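Long-range contact in geranyltranstransferase (PDB 2FTZ), which probably makes farnesyl diphosphate by joining geranyl diphosphate and isopentenyl diphosphate, as a geranyltranstransferase of the polyprenyl synthetase family: residues 83-91 against 102-110. Sequence-based numbering, arbitrary orientation.
Sequences LIHDDLPPI and SCHRTYGED. With EDO (1,2-ethanediol), chain F; EDO (1,2-ethanediol), chain G.
The first aspartate-rich motif of the all-helical isoprenoid synthase fold, DDxxxxD here, begins at Asp-86, on helix 69-87, and Asp-87; in this family it typically holds magnesium against the substrate diphosphate. The chain then loops back, and His-104, on the short helix 103-107, packs its ring against the turn Leu-88 to Ile-91. Pro-89 CD sits over one face, 3.9 Å from the centroid of the His-104 ring and 14° off its normal, a CH-pi contact. Ser-102 OG, held by Ala-94 O, lies over the other face. A chi1 of 62° tucks His-104 CG in between the main-chain N and C and turns the ring toward Asp-87, where CE1 comes within 3.0 Å of Asp-87 O. Leu-88 CD2 runs alongside His-104, 3.9 Å from its CB. At the ring edge a water in the plane is 3.0 Å from His-104 ND1 and donates to Ile-84 O at 2.9 Å. Were His-104 cut back to an alanine, this water would probably lose its ring partner and Pro-89 CD the face it rests on. Farther along, Glu-109 is extended and lays its carboxylate against the prolines: OE1 is 3.5 Å from Pro-89 CG, and OE2 faces Pro-90 CD. Glu-109 OE2 also lies close to OE2 of Glu-109 of the second subunit, a proximity that may raise the pKa of one of them. Glu-109 and Pro-90 pack on Pro-90 and Glu-109 of that subunit, making this end part of the dimer interface. Deeper in, Ile-84 CG2 packs on Cys-103 CB. Asp-87 OD1 pairs with Arg-97, while OD2 accepts a hydrogen bond (2.7 Å) from a second water, which in turn accepts one from Cys-103 N.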
# COMPACT_ATOMS: atom_id res chain seq x y z
N LEU A 83 10.73 -4.81 -3.20
CA LEU A 83 11.69 -5.91 -3.33
C LEU A 83 11.24 -7.13 -2.52
O LEU A 83 11.41 -8.28 -2.94
CB LEU A 83 13.05 -5.47 -2.83
CG LEU A 83 13.73 -4.32 -3.58
CD1 LEU A 83 15.09 -3.93 -2.89
CD2 LEU A 83 13.86 -4.71 -5.03
N ILE A 84 10.71 -6.89 -1.31
CA ILE A 84 10.15 -7.98 -0.52
C ILE A 84 9.08 -8.75 -1.32
O ILE A 84 9.08 -9.99 -1.39
CB ILE A 84 9.52 -7.48 0.83
CG1 ILE A 84 10.60 -6.92 1.78
CG2 ILE A 84 8.81 -8.67 1.54
CD1 ILE A 84 9.99 -6.31 3.10
N HIS A 85 8.11 -8.02 -1.87
CA HIS A 85 7.03 -8.69 -2.60
C HIS A 85 7.54 -9.39 -3.90
O HIS A 85 7.14 -10.52 -4.19
CB HIS A 85 5.88 -7.69 -2.88
CG HIS A 85 4.91 -7.54 -1.73
ND1 HIS A 85 3.65 -6.99 -1.88
CD2 HIS A 85 5.00 -7.90 -0.42
CE1 HIS A 85 3.02 -6.98 -0.72
NE2 HIS A 85 3.81 -7.55 0.19
N ASP A 86 8.42 -8.72 -4.66
CA ASP A 86 9.04 -9.34 -5.88
C ASP A 86 9.73 -10.67 -5.55
O ASP A 86 9.69 -11.61 -6.38
CB ASP A 86 9.99 -8.32 -6.53
CG ASP A 86 10.43 -8.72 -7.91
OD1 ASP A 86 9.56 -8.83 -8.81
OD2 ASP A 86 11.65 -8.90 -8.10
N ASP A 87 10.40 -10.75 -4.39
CA ASP A 87 11.18 -11.95 -4.00
C ASP A 87 10.30 -13.12 -3.61
O ASP A 87 10.74 -14.28 -3.62
CB ASP A 87 12.11 -11.69 -2.79
CG ASP A 87 13.33 -10.82 -3.12
OD1 ASP A 87 13.65 -10.59 -4.33
OD2 ASP A 87 13.97 -10.35 -2.14
N LEU A 88 9.04 -12.84 -3.25
CA LEU A 88 8.17 -13.89 -2.73
C LEU A 88 8.04 -15.08 -3.69
O LEU A 88 8.15 -14.92 -4.92
CB LEU A 88 6.77 -13.36 -2.34
CG LEU A 88 6.70 -12.40 -1.14
CD1 LEU A 88 5.28 -11.78 -1.00
CD2 LEU A 88 7.16 -13.08 0.18
N PRO A 89 7.79 -16.28 -3.12
CA PRO A 89 7.73 -17.48 -3.94
C PRO A 89 6.80 -17.41 -5.18
O PRO A 89 7.20 -17.90 -6.22
CB PRO A 89 7.26 -18.55 -2.95
CG PRO A 89 7.79 -18.07 -1.61
CD PRO A 89 7.58 -16.59 -1.69
N PRO A 90 5.58 -16.81 -5.08
CA PRO A 90 4.69 -16.72 -6.26
C PRO A 90 5.22 -15.81 -7.36
O PRO A 90 4.76 -15.87 -8.50
CB PRO A 90 3.39 -16.11 -5.71
CG PRO A 90 3.53 -16.08 -4.23
CD PRO A 90 4.97 -16.21 -3.88
N ILE A 91 6.12 -14.92 -7.01
CA ILE A 91 6.61 -13.94 -7.95
C ILE A 91 7.98 -14.46 -8.40
O ILE A 91 8.02 -15.38 -9.22
CB ILE A 91 6.64 -12.51 -7.38
CG1 ILE A 91 5.25 -12.13 -6.82
CG2 ILE A 91 7.08 -11.49 -8.50
CD1 ILE A 91 4.08 -12.23 -7.84
N SER A 102 16.63 -13.93 1.87
CA SER A 102 15.48 -13.11 1.61
C SER A 102 14.57 -13.06 2.85
O SER A 102 14.62 -13.93 3.73
CB SER A 102 14.68 -13.67 0.41
OG SER A 102 14.36 -15.05 0.62
N CYS A 103 13.69 -12.07 2.83
CA CYS A 103 12.77 -11.82 3.95
C CYS A 103 11.98 -13.06 4.30
O CYS A 103 11.96 -13.49 5.48
CB CYS A 103 11.83 -10.69 3.55
SG CYS A 103 11.03 -10.00 4.99
N HIS A 104 11.36 -13.69 3.29
CA HIS A 104 10.53 -14.88 3.50
C HIS A 104 11.34 -16.07 3.94
O HIS A 104 10.83 -16.90 4.70
CB HIS A 104 9.63 -15.23 2.29
CG HIS A 104 10.38 -15.56 1.04
ND1 HIS A 104 10.89 -14.59 0.21
CD2 HIS A 104 10.71 -16.76 0.48
CE1 HIS A 104 11.51 -15.17 -0.81
NE2 HIS A 104 11.43 -16.49 -0.66
N ARG A 105 12.60 -16.17 3.49
CA ARG A 105 13.47 -17.27 3.92
C ARG A 105 13.87 -17.11 5.39
O ARG A 105 14.10 -18.09 6.10
CB ARG A 105 14.72 -17.37 3.02
CG ARG A 105 14.42 -17.80 1.57
CD ARG A 105 14.07 -19.26 1.45
NE ARG A 105 15.21 -20.11 1.79
CZ ARG A 105 15.13 -21.43 1.98
NH1 ARG A 105 13.97 -22.06 1.87
NH2 ARG A 105 16.23 -22.11 2.29
N THR A 106 13.91 -15.86 5.86
CA THR A 106 14.34 -15.55 7.21
C THR A 106 13.16 -15.65 8.17
O THR A 106 13.29 -16.24 9.24
CB THR A 106 15.00 -14.15 7.26
OG1 THR A 106 16.03 -14.06 6.25
CG2 THR A 106 15.61 -13.89 8.63
N TYR A 107 12.01 -15.11 7.76
CA TYR A 107 10.86 -14.95 8.64
C TYR A 107 9.62 -15.74 8.29
O TYR A 107 8.71 -15.81 9.11
CB TYR A 107 10.47 -13.47 8.68
CG TYR A 107 11.53 -12.67 9.36
CD1 TYR A 107 11.59 -12.60 10.77
CD2 TYR A 107 12.51 -12.02 8.62
CE1 TYR A 107 12.57 -11.89 11.39
CE2 TYR A 107 13.49 -11.30 9.23
CZ TYR A 107 13.53 -11.24 10.61
OH TYR A 107 14.54 -10.53 11.18
N GLY A 108 9.54 -16.31 7.08
CA GLY A 108 8.31 -17.00 6.66
C GLY A 108 7.62 -16.15 5.62
O GLY A 108 7.77 -14.93 5.60
N GLU A 109 6.88 -16.80 4.74
CA GLU A 109 6.18 -16.12 3.67
C GLU A 109 5.05 -15.25 4.17
O GLU A 109 4.79 -14.20 3.60
CB GLU A 109 5.59 -17.18 2.75
CG GLU A 109 5.03 -16.67 1.48
CD GLU A 109 4.82 -17.81 0.44
OE1 GLU A 109 5.31 -18.96 0.66
OE2 GLU A 109 4.17 -17.52 -0.57
N ASP A 110 4.38 -15.69 5.24
CA ASP A 110 3.32 -14.89 5.88
C ASP A 110 3.87 -13.56 6.41
O ASP A 110 3.34 -12.47 6.14
CB ASP A 110 2.61 -15.71 7.00
CG ASP A 110 3.57 -16.41 8.03
OD1 ASP A 110 4.84 -16.46 7.90
OD2 ASP A 110 3.01 -16.98 9.00
C1 EDO F . 5.76 -20.38 5.37
O1 EDO F . 6.95 -19.71 4.94
C2 EDO F . 4.98 -19.48 6.33
O2 EDO F . 3.71 -19.18 5.75
C1 EDO G . 4.29 -16.60 11.94
O1 EDO G . 4.23 -17.85 11.25
C2 EDO G . 5.50 -16.62 12.86
O2 EDO G . 6.45 -17.53 12.31
O HOH W 1 10.53 -11.67 0.49
O HOH W 2 13.10 -10.46 0.38